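Local coordinates for protein peptidase S15/CocE/NonD (Thaumarchaeota archaeon SCGC AB-539-E09, PDB 4PF1) that probably acts as a serine aminopeptidase of the alpha/beta hydrolase fold, cleaving residues from the N-terminal end of peptides, at residues F202-S207 and G239-M244; H320-P325 and N383-Y388; D389-E394 and Q561-F566; D585-P588 and N594-F597. All coordinates share one frame; numbering follows the deposited sequence.

How the contacts relate
From the N terminus, contact 1 closes first, bringing 239-244 back to 202-207 across 31 intervening residues, 16 of them helical. Contact 2 then spans 57 residues, from strand 319-324 to the edge strand 384-388. Contact 3 opens directly after it and closes the longest loop, 166 residues, and contact 4 folds a short loop with five residues between its halves. All four lie in series, and none nests or crosses. In space they form two pairs, each with centres about 9 Å apart. Contacts 1 and 4 join the helical region to the C-terminal domain, partly through Gly-239 O and Arg-586 NH2; contacts 2 and 3 meet where Leu-323 packs on Trp-391.

Contact 1: residues F202-S207 and G239-M244; sequences FRQEAS and GNAGAM
Phe-202 and Ala-241 form the tight side of this contact: the ring presents its edge, and CE2 comes to 3.6 Å from the Ala-241 CB, which lies near the ring plane. With CG anti to the backbone nitrogen (chi1 -175°), the Phe-202 ring is carried toward helix 241-247. The ring is also covered within its own segment, since Gln-204 N sits 3.8 Å above one face, toward the rim. Gln-204 extends alongside, its OE1 resting 3.9 Å from Ala-241 CA; this is packing, and no hydrogen bond crosses between the segments. The polar bond of that amide lies elsewhere, from NE2 to Pro-582 O.

The other side is looser. Asn-240 is partly exposed and its CB points away from 202-207. It caps helix 241-247 instead: OD1 accepts from Ala-243 N at 2.9 Å (152° at the hydrogen), while ND2 donates to Ala-598 O. Only 108 Å² is buried in all, consistent with the end of strand 201-202 and the first turn of helix 204-215 meeting helix 241-247 mainly at Ala-241. Around them, helix 231-238 supplies Tyr-235 against Gln-204 and Met-244, and helix 254-261 supplies Leu-259 against Phe-202, while the Phe-202 backbone bonds to Asp-585 of the C-terminal domain.

Contact 2: residues H320-P325 and N383-Y388; sequences HFVLGP and NAWHRY
Strand 320-324, which carries Val-322 and Gly-324, and strand 384-388, which carries Trp-385, run nearly antiparallel at 158° with axes 9.1 Å apart, too far for direct pairing because strand 375-379 lies between them. All three belong to the central mixed sheet of the alpha/beta hydrolase fold, in which 384-388 is an edge strand within the chain. The contact is therefore made by one long side chain crossing over the middle strand.

That side chain is Trp-385. Its CG stands anti to the carbonyl carbon (chi1 -78°), and the six-membered part of the indole reaches the first segment obliquely. CZ3 meets Val-322 CG1 at 4.0 Å, the two side chains crossing at about a right angle; the valine's chi1 of -179° turns CG1, and not CG2, to the indole. CZ2 comes to 4.4 Å from Pro-325 CD, at the margin of the packing. On the way Trp-385 touches Leu-376 of the intervening strand, stacks with Trp-350 of helix 347-365 and meets Tyr-378 edge-to-face. Replacing Trp-385 by an alanine would probably open a gap above Val-322 and Gly-324 and leave Trp-350 without its stacking partner.

Backbone atoms complete the fit. CZ3 lies 3.7 Å from Leu-323 O, a packing distance. The lack of a side chain at Gly-324 matters too: a beta carbon there would sit tight against the indole, whose CH2 already lies 3.7 Å from Gly-324 CA.

Contact 3: residues D389-E394 and Q561-F566; sequences DDWPPE and QVSHTF
Trp-391 and Gln-561 share the one hydrogen bond of this contact. The indole NE1 donates to Gln-561 OE1 at 2.8 Å, with 149° at the hydrogen. The oxygen is tilted somewhat from the indole plane, and the nitrogen approaches from above the amide's carbonyl plane, away from a lone-pair direction; ring and amide planes stand 65° apart. Gln-561 reaches this position because its chain bends at chi2, which lets OE1 come round to the ring edge as the two side chains slide past each other in opposite directions.

Van der Waals contacts continue along that same edge. CZ2 of Trp-391 packs 3.3 Å from Val-562 O, with CH2 equally near, and CH2 also lies 3.8 Å from Ser-563 CB. The indole thus meets strand 562-566 with its rim, having been directed there by a CG anti to the backbone nitrogen (chi1 -174°). The hydroxyl of Ser-563 has its polar partner elsewhere, in Ser-377 OG.

A further polar bond steadies the loop itself: Trp-391 N donates to Asp-390 OD1 at 2.8 Å, an oxygen also bonded to Tyr-306 OH. The peptide into Pro-392 is cis, turning the chain directly after the indole.

In the fold, the loop leaving edge strand 384-388 places Trp-391 on Val-375 and Ser-377 of strand 375-379, between the hydrolase sheet and the C-terminal domain, where strand 562-566 pairs with strand 482-486 and packs on Leu-528 of strand 525-534.

Contact 4: residues D585-P588 and N594-F597; sequences DRNP and NIMF
Ile-595 fills the bend made by Asp-585 through Pro-588, its CB directed toward that loop. From CB, the CG2 branch meets oxygens, lying 3.6 Å from Asp-585 OD2 and 3.6 Å from Arg-586 O, and also borders Pro-588 CD. The CG1 branch, anti to the carbonyl carbon (chi1 -65°), packs on the proline ring, 3.8 Å from Pro-588 CD. At the tip, CD1 lies 4.0 Å from both Pro-588 CD and Asn-587 ND2, an amide nitrogen that donates to Asp-500 and Asp-502. A glycine in place of Ile-595 would probably open a gap between Pro-588 and Asp-585 and leave Pro-588 CD and the Asp-585 carboxylate without the hydrocarbon now packed on them.

Water links the two segments as well, donating to Asp-585 OD2 at 2.6 Å and to Ile-595 O at 2.7 Å. Behind the isoleucine, Asn-594 OD1 accepts from Met-596 N in an Asx turn that leads into the short 3-10 segment.

The chemistry is that of a hydrocarbon side chain set among polar side chains that have partners of their own: the Asp-585 carboxylate has Arg-534, in a salt bridge through OD1, and the water, and Asn-587 ND2 its two aspartates. The arginine and the water would be expected to keep the buried Asp-585 ionised.

Contact 1: residues F202-S207 and G239-M244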
# COMPACT_ATOMS: atom_id res chain seq x y z
N PHE A 202 -15.40 -22.57 -24.48
CA PHE A 202 -15.61 -23.02 -23.10
C PHE A 202 -14.77 -22.26 -22.06
O PHE A 202 -13.55 -22.21 -22.17
CB PHE A 202 -15.34 -24.53 -22.98
CG PHE A 202 -15.63 -25.13 -21.62
CD1 PHE A 202 -16.86 -24.90 -20.99
CD2 PHE A 202 -14.71 -25.94 -20.98
CE1 PHE A 202 -17.14 -25.46 -19.74
CE2 PHE A 202 -14.99 -26.52 -19.74
CZ PHE A 202 -16.20 -26.26 -19.12
N ARG A 203 -15.45 -21.73 -21.02
CA ARG A 203 -14.83 -21.04 -19.89
C ARG A 203 -14.48 -22.06 -18.79
O ARG A 203 -15.14 -22.12 -17.75
CB ARG A 203 -15.75 -19.92 -19.35
CG ARG A 203 -15.66 -18.63 -20.13
CD ARG A 203 -16.94 -17.80 -20.08
NE ARG A 203 -17.07 -17.07 -18.81
CZ ARG A 203 -16.55 -15.87 -18.57
NH1 ARG A 203 -15.86 -15.25 -19.52
NH2 ARG A 203 -16.71 -15.30 -17.39
N GLN A 204 -13.44 -22.88 -19.04
CA GLN A 204 -12.97 -23.95 -18.15
C GLN A 204 -12.65 -23.45 -16.72
O GLN A 204 -12.97 -24.14 -15.76
CB GLN A 204 -11.76 -24.68 -18.75
CG GLN A 204 -10.64 -23.76 -19.25
CD GLN A 204 -9.40 -24.48 -19.72
OE1 GLN A 204 -9.36 -25.71 -19.82
NE2 GLN A 204 -8.36 -23.72 -20.02
N GLU A 205 -12.04 -22.25 -16.59
CA GLU A 205 -11.67 -21.67 -15.30
C GLU A 205 -12.89 -21.25 -14.47
O GLU A 205 -12.86 -21.36 -13.24
CB GLU A 205 -10.74 -20.48 -15.48
CG GLU A 205 -9.27 -20.82 -15.33
CD GLU A 205 -8.45 -19.68 -14.78
OE1 GLU A 205 -8.22 -18.70 -15.52
OE2 GLU A 205 -8.09 -19.73 -13.58
N ALA A 206 -13.93 -20.73 -15.13
CA ALA A 206 -15.14 -20.29 -14.45
C ALA A 206 -16.13 -21.44 -14.24
O ALA A 206 -17.00 -21.35 -13.38
CB ALA A 206 -15.81 -19.18 -15.25
N SER A 207 -15.99 -22.54 -15.02
CA SER A 207 -16.94 -23.64 -14.95
C SER A 207 -16.52 -24.78 -14.01
O SER A 207 -17.28 -25.11 -13.11
CB SER A 207 -17.21 -24.21 -16.35
OG SER A 207 -17.68 -23.20 -17.22
N GLY A 239 -3.84 -30.14 -20.77
CA GLY A 239 -4.07 -30.26 -22.21
C GLY A 239 -5.46 -29.83 -22.63
O GLY A 239 -5.60 -28.93 -23.47
N ASN A 240 -6.48 -30.47 -22.07
CA ASN A 240 -7.87 -30.15 -22.37
C ASN A 240 -8.70 -30.08 -21.07
O ASN A 240 -8.23 -30.53 -20.03
CB ASN A 240 -8.47 -31.17 -23.37
CG ASN A 240 -8.36 -32.62 -22.96
OD1 ASN A 240 -8.61 -33.00 -21.82
ND2 ASN A 240 -8.08 -33.48 -23.93
N ALA A 241 -9.91 -29.49 -21.15
CA ALA A 241 -10.81 -29.31 -20.00
C ALA A 241 -11.25 -30.65 -19.37
O ALA A 241 -11.47 -30.71 -18.16
CB ALA A 241 -12.02 -28.51 -20.43
N GLY A 242 -11.37 -31.69 -20.20
CA GLY A 242 -11.75 -33.03 -19.77
C GLY A 242 -10.75 -33.66 -18.83
O GLY A 242 -11.13 -34.25 -17.81
N ALA A 243 -9.44 -33.54 -19.14
CA ALA A 243 -8.37 -34.09 -18.31
C ALA A 243 -8.24 -33.31 -16.99
O ALA A 243 -7.80 -33.88 -16.00
CB ALA A 243 -7.05 -34.08 -19.05
N MET A 244 -8.63 -32.02 -16.99
CA MET A 244 -8.61 -31.21 -15.77
C MET A 244 -9.74 -31.66 -14.84
O MET A 244 -9.53 -31.78 -13.63
CB MET A 244 -8.73 -29.71 -16.10
CG MET A 244 -8.41 -28.81 -14.91
SD MET A 244 -6.65 -28.76 -14.48
CE MET A 244 -6.69 -27.65 -13.12

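Contact 2: residues H320-P325 and N383-Y388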
# COMPACT_ATOMS: atom_id res chain seq x y z
N HIS A 320 -37.73 -1.66 -17.75
CA HIS A 320 -36.72 -0.61 -17.68
C HIS A 320 -35.34 -1.24 -17.72
O HIS A 320 -35.10 -2.24 -17.04
CB HIS A 320 -36.88 0.24 -16.41
CG HIS A 320 -38.24 0.83 -16.24
ND1 HIS A 320 -38.55 2.08 -16.74
CD2 HIS A 320 -39.33 0.33 -15.61
CE1 HIS A 320 -39.81 2.30 -16.40
NE2 HIS A 320 -40.32 1.27 -15.72
N PHE A 321 -34.42 -0.68 -18.52
CA PHE A 321 -33.06 -1.19 -18.63
C PHE A 321 -32.05 -0.16 -18.13
O PHE A 321 -32.04 0.98 -18.59
CB PHE A 321 -32.75 -1.61 -20.09
CG PHE A 321 -31.34 -2.09 -20.38
CD1 PHE A 321 -30.71 -3.01 -19.55
CD2 PHE A 321 -30.68 -1.68 -21.54
CE1 PHE A 321 -29.42 -3.46 -19.84
CE2 PHE A 321 -29.39 -2.13 -21.83
CZ PHE A 321 -28.77 -3.02 -20.97
N VAL A 322 -31.21 -0.57 -17.17
CA VAL A 322 -30.15 0.26 -16.59
C VAL A 322 -28.81 -0.37 -16.93
O VAL A 322 -28.59 -1.55 -16.63
CB VAL A 322 -30.33 0.49 -15.06
CG1 VAL A 322 -29.22 1.39 -14.51
CG2 VAL A 322 -31.70 1.08 -14.74
N LEU A 323 -27.92 0.39 -17.59
CA LEU A 323 -26.59 -0.07 -17.98
C LEU A 323 -25.53 0.86 -17.37
O LEU A 323 -25.35 1.99 -17.84
CB LEU A 323 -26.49 -0.13 -19.52
CG LEU A 323 -25.25 -0.79 -20.15
CD1 LEU A 323 -25.08 -2.24 -19.67
CD2 LEU A 323 -25.35 -0.77 -21.65
N GLY A 324 -24.92 0.41 -16.28
CA GLY A 324 -23.92 1.18 -15.54
C GLY A 324 -22.47 0.82 -15.86
O GLY A 324 -22.22 -0.20 -16.51
N PRO A 325 -21.49 1.63 -15.38
CA PRO A 325 -20.07 1.33 -15.65
C PRO A 325 -19.55 0.33 -14.63
O PRO A 325 -18.63 0.61 -13.85
CB PRO A 325 -19.41 2.70 -15.50
CG PRO A 325 -20.21 3.37 -14.42
CD PRO A 325 -21.63 2.85 -14.54
N ASN A 383 -18.50 10.39 -18.55
CA ASN A 383 -18.91 10.16 -17.15
C ASN A 383 -20.28 10.82 -16.84
O ASN A 383 -20.39 11.64 -15.92
CB ASN A 383 -17.83 10.63 -16.17
CG ASN A 383 -16.58 9.79 -16.22
OD1 ASN A 383 -16.59 8.59 -15.91
ND2 ASN A 383 -15.48 10.40 -16.62
N ALA A 384 -21.31 10.45 -17.61
CA ALA A 384 -22.65 11.01 -17.44
C ALA A 384 -23.74 9.97 -17.68
O ALA A 384 -23.60 9.12 -18.56
CB ALA A 384 -22.85 12.19 -18.38
N TRP A 385 -24.82 10.06 -16.89
CA TRP A 385 -26.00 9.21 -17.02
C TRP A 385 -26.93 9.83 -18.05
O TRP A 385 -27.14 11.04 -18.03
CB TRP A 385 -26.73 9.06 -15.67
CG TRP A 385 -26.09 8.10 -14.71
CD1 TRP A 385 -25.37 8.42 -13.59
CD2 TRP A 385 -26.21 6.67 -14.72
NE1 TRP A 385 -25.00 7.27 -12.93
CE2 TRP A 385 -25.50 6.18 -13.60
CE3 TRP A 385 -26.81 5.75 -15.59
CZ2 TRP A 385 -25.39 4.82 -13.32
CZ3 TRP A 385 -26.71 4.40 -15.31
CH2 TRP A 385 -26.00 3.94 -14.19
N HIS A 386 -27.47 9.01 -18.95
CA HIS A 386 -28.36 9.51 -19.99
C HIS A 386 -29.71 8.84 -19.94
O HIS A 386 -29.81 7.66 -19.58
CB HIS A 386 -27.75 9.31 -21.39
CG HIS A 386 -26.43 9.98 -21.58
ND1 HIS A 386 -26.34 11.35 -21.77
CD2 HIS A 386 -25.19 9.45 -21.64
CE1 HIS A 386 -25.05 11.60 -21.92
NE2 HIS A 386 -24.32 10.49 -21.85
N ARG A 387 -30.76 9.58 -20.31
CA ARG A 387 -32.12 9.08 -20.43
C ARG A 387 -32.36 8.74 -21.90
O ARG A 387 -32.30 9.63 -22.75
CB ARG A 387 -33.14 10.13 -19.95
CG ARG A 387 -33.08 10.44 -18.46
CD ARG A 387 -34.08 11.53 -18.08
NE ARG A 387 -35.46 11.13 -18.38
CZ ARG A 387 -36.28 10.57 -17.50
NH1 ARG A 387 -35.88 10.35 -16.25
NH2 ARG A 387 -37.51 10.22 -17.86
N TYR A 388 -32.55 7.45 -22.22
CA TYR A 388 -32.78 7.01 -23.60
C TYR A 388 -34.13 6.33 -23.74
O TYR A 388 -34.61 5.71 -22.79
CB TYR A 388 -31.65 6.07 -24.08
CG TYR A 388 -30.29 6.72 -24.24
CD1 TYR A 388 -30.16 8.00 -24.76
CD2 TYR A 388 -29.12 6.01 -23.95
CE1 TYR A 388 -28.90 8.59 -24.94
CE2 TYR A 388 -27.86 6.58 -24.14
CZ TYR A 388 -27.76 7.87 -24.63
OH TYR A 388 -26.52 8.44 -24.80

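Contact 3: residues D389-E394 and Q561-F566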
# COMPACT_ATOMS: atom_id res chain seq x y z
N ASP A 389 -34.75 6.45 -24.92
CA ASP A 389 -36.05 5.84 -25.21
C ASP A 389 -35.90 4.41 -25.72
O ASP A 389 -36.86 3.63 -25.69
CB ASP A 389 -36.82 6.69 -26.24
CG ASP A 389 -37.24 8.05 -25.73
OD1 ASP A 389 -37.62 8.15 -24.54
OD2 ASP A 389 -37.22 9.02 -26.52
N ASP A 390 -34.69 4.06 -26.21
CA ASP A 390 -34.36 2.74 -26.74
C ASP A 390 -32.85 2.49 -26.63
O ASP A 390 -32.08 3.43 -26.40
CB ASP A 390 -34.81 2.64 -28.22
CG ASP A 390 -35.10 1.24 -28.73
OD1 ASP A 390 -34.67 0.26 -28.07
OD2 ASP A 390 -35.73 1.12 -29.81
N TRP A 391 -32.43 1.22 -26.79
CA TRP A 391 -31.02 0.86 -26.78
C TRP A 391 -30.66 0.10 -28.08
O TRP A 391 -31.19 -0.98 -28.32
CB TRP A 391 -30.64 0.05 -25.54
CG TRP A 391 -29.17 -0.21 -25.43
CD1 TRP A 391 -28.53 -1.41 -25.60
CD2 TRP A 391 -28.14 0.76 -25.22
NE1 TRP A 391 -27.17 -1.25 -25.46
CE2 TRP A 391 -26.90 0.08 -25.24
CE3 TRP A 391 -28.14 2.15 -25.00
CZ2 TRP A 391 -25.68 0.73 -25.03
CZ3 TRP A 391 -26.92 2.80 -24.82
CH2 TRP A 391 -25.71 2.09 -24.84
N PRO A 392 -29.79 0.67 -28.95
CA PRO A 392 -29.08 1.97 -28.83
C PRO A 392 -30.01 3.17 -29.09
O PRO A 392 -31.07 2.98 -29.70
CB PRO A 392 -28.00 1.86 -29.92
CG PRO A 392 -28.62 1.00 -30.97
CD PRO A 392 -29.44 -0.02 -30.21
N PRO A 393 -29.65 4.40 -28.65
CA PRO A 393 -30.53 5.56 -28.92
C PRO A 393 -30.65 5.86 -30.41
O PRO A 393 -29.67 5.72 -31.15
CB PRO A 393 -29.85 6.71 -28.17
CG PRO A 393 -28.44 6.30 -28.03
CD PRO A 393 -28.45 4.81 -27.89
N GLU A 394 -31.86 6.22 -30.85
CA GLU A 394 -32.14 6.51 -32.26
C GLU A 394 -32.34 8.01 -32.47
O GLU A 394 -31.89 8.82 -31.66
CB GLU A 394 -33.38 5.73 -32.73
CG GLU A 394 -33.19 4.22 -32.71
CD GLU A 394 -34.44 3.37 -32.89
OE1 GLU A 394 -35.56 3.92 -32.89
OE2 GLU A 394 -34.29 2.13 -33.02
N GLN A 561 -21.81 -4.59 -25.09
CA GLN A 561 -22.35 -3.24 -25.23
C GLN A 561 -21.33 -2.15 -24.93
O GLN A 561 -20.42 -2.36 -24.11
CB GLN A 561 -23.58 -3.03 -24.32
CG GLN A 561 -24.68 -4.09 -24.48
CD GLN A 561 -25.19 -4.25 -25.89
OE1 GLN A 561 -25.52 -3.27 -26.58
NE2 GLN A 561 -25.33 -5.49 -26.33
N VAL A 562 -21.48 -1.00 -25.61
CA VAL A 562 -20.65 0.18 -25.40
C VAL A 562 -21.54 1.42 -25.23
O VAL A 562 -22.62 1.51 -25.81
CB VAL A 562 -19.59 0.41 -26.52
CG1 VAL A 562 -18.46 -0.61 -26.43
CG2 VAL A 562 -20.21 0.44 -27.91
N SER A 563 -21.07 2.35 -24.41
CA SER A 563 -21.65 3.67 -24.14
C SER A 563 -20.47 4.49 -23.73
O SER A 563 -20.07 4.48 -22.56
CB SER A 563 -22.71 3.58 -23.05
OG SER A 563 -23.45 4.79 -22.97
N HIS A 564 -19.76 5.01 -24.73
CA HIS A 564 -18.46 5.62 -24.49
C HIS A 564 -18.18 6.81 -25.38
O HIS A 564 -18.63 6.87 -26.53
CB HIS A 564 -17.39 4.54 -24.73
CG HIS A 564 -15.99 4.94 -24.38
ND1 HIS A 564 -15.59 5.08 -23.07
CD2 HIS A 564 -14.93 5.15 -25.19
CE1 HIS A 564 -14.31 5.40 -23.12
NE2 HIS A 564 -13.86 5.44 -24.38
N THR A 565 -17.37 7.74 -24.86
CA THR A 565 -16.85 8.84 -25.63
C THR A 565 -15.34 8.67 -25.74
O THR A 565 -14.64 8.68 -24.73
CB THR A 565 -17.24 10.21 -25.02
OG1 THR A 565 -18.64 10.39 -25.17
CG2 THR A 565 -16.51 11.38 -25.68
N PHE A 566 -14.84 8.47 -26.97
CA PHE A 566 -13.41 8.43 -27.25
C PHE A 566 -12.97 9.89 -27.31
O PHE A 566 -13.30 10.60 -28.27
CB PHE A 566 -13.13 7.68 -28.57
CG PHE A 566 -13.39 6.19 -28.56
CD1 PHE A 566 -12.43 5.31 -28.08
CD2 PHE A 566 -14.56 5.67 -29.09
CE1 PHE A 566 -12.65 3.93 -28.08
CE2 PHE A 566 -14.78 4.29 -29.10
CZ PHE A 566 -13.83 3.43 -28.60

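Contact 4: residues D585-P588 and N594-F597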
# COMPACT_ATOMS: atom_id res chain seq x y z
N ASP A 585 -10.54 -22.64 -22.88
CA ASP A 585 -9.69 -23.76 -23.29
C ASP A 585 -9.18 -23.51 -24.72
O ASP A 585 -9.81 -22.76 -25.47
CB ASP A 585 -10.42 -25.12 -23.16
CG ASP A 585 -11.64 -25.32 -24.05
OD1 ASP A 585 -12.17 -24.32 -24.58
OD2 ASP A 585 -12.09 -26.47 -24.17
N ARG A 586 -8.02 -24.07 -25.06
CA ARG A 586 -7.42 -23.86 -26.38
C ARG A 586 -8.18 -24.56 -27.47
O ARG A 586 -8.59 -25.71 -27.31
CB ARG A 586 -5.97 -24.37 -26.42
CG ARG A 586 -5.03 -23.74 -25.41
CD ARG A 586 -3.76 -24.54 -25.29
NE ARG A 586 -4.01 -25.94 -24.92
CZ ARG A 586 -3.29 -26.97 -25.36
NH1 ARG A 586 -2.27 -26.77 -26.18
NH2 ARG A 586 -3.58 -28.20 -24.98
N ASN A 587 -8.30 -23.89 -28.62
CA ASN A 587 -8.83 -24.54 -29.81
C ASN A 587 -7.67 -25.36 -30.40
O ASN A 587 -6.56 -24.83 -30.53
CB ASN A 587 -9.37 -23.51 -30.81
CG ASN A 587 -10.18 -24.13 -31.91
OD1 ASN A 587 -9.69 -24.93 -32.72
ND2 ASN A 587 -11.46 -23.78 -31.97
N PRO A 588 -7.87 -26.67 -30.68
CA PRO A 588 -6.75 -27.49 -31.21
C PRO A 588 -6.23 -26.99 -32.56
O PRO A 588 -5.07 -27.24 -32.90
CB PRO A 588 -7.36 -28.89 -31.34
CG PRO A 588 -8.58 -28.87 -30.47
CD PRO A 588 -9.10 -27.48 -30.54
N ASN A 594 -15.15 -33.34 -30.21
CA ASN A 594 -15.36 -32.65 -28.94
C ASN A 594 -14.03 -32.09 -28.41
O ASN A 594 -13.11 -32.87 -28.11
CB ASN A 594 -16.00 -33.61 -27.91
CG ASN A 594 -16.72 -32.92 -26.77
OD1 ASN A 594 -16.50 -31.75 -26.47
ND2 ASN A 594 -17.61 -33.65 -26.12
N ILE A 595 -13.92 -30.75 -28.28
CA ILE A 595 -12.70 -30.09 -27.82
C ILE A 595 -12.44 -30.39 -26.32
O ILE A 595 -11.28 -30.36 -25.89
CB ILE A 595 -12.72 -28.56 -28.16
CG1 ILE A 595 -12.70 -28.36 -29.70
CG2 ILE A 595 -11.54 -27.80 -27.49
CD1 ILE A 595 -13.01 -26.95 -30.18
N MET A 596 -13.49 -30.79 -25.56
CA MET A 596 -13.36 -31.19 -24.15
C MET A 596 -12.33 -32.31 -23.96
O MET A 596 -11.60 -32.32 -22.98
CB MET A 596 -14.72 -31.65 -23.56
CG MET A 596 -15.79 -30.58 -23.53
SD MET A 596 -15.43 -29.19 -22.42
CE MET A 596 -17.05 -28.43 -22.35
N PHE A 597 -12.29 -33.27 -24.92
CA PHE A 597 -11.43 -34.44 -24.88
C PHE A 597 -10.48 -34.51 -26.10
O PHE A 597 -10.07 -35.61 -26.49
CB PHE A 597 -12.29 -35.73 -24.79
CG PHE A 597 -13.43 -35.65 -23.80
CD1 PHE A 597 -13.19 -35.78 -22.43
CD2 PHE A 597 -14.73 -35.44 -24.23
CE1 PHE A 597 -14.25 -35.70 -21.52
CE2 PHE A 597 -15.79 -35.37 -23.31
CZ PHE A 597 -15.54 -35.50 -21.96
O HOH W 1 -10.54 -28.59 -23.92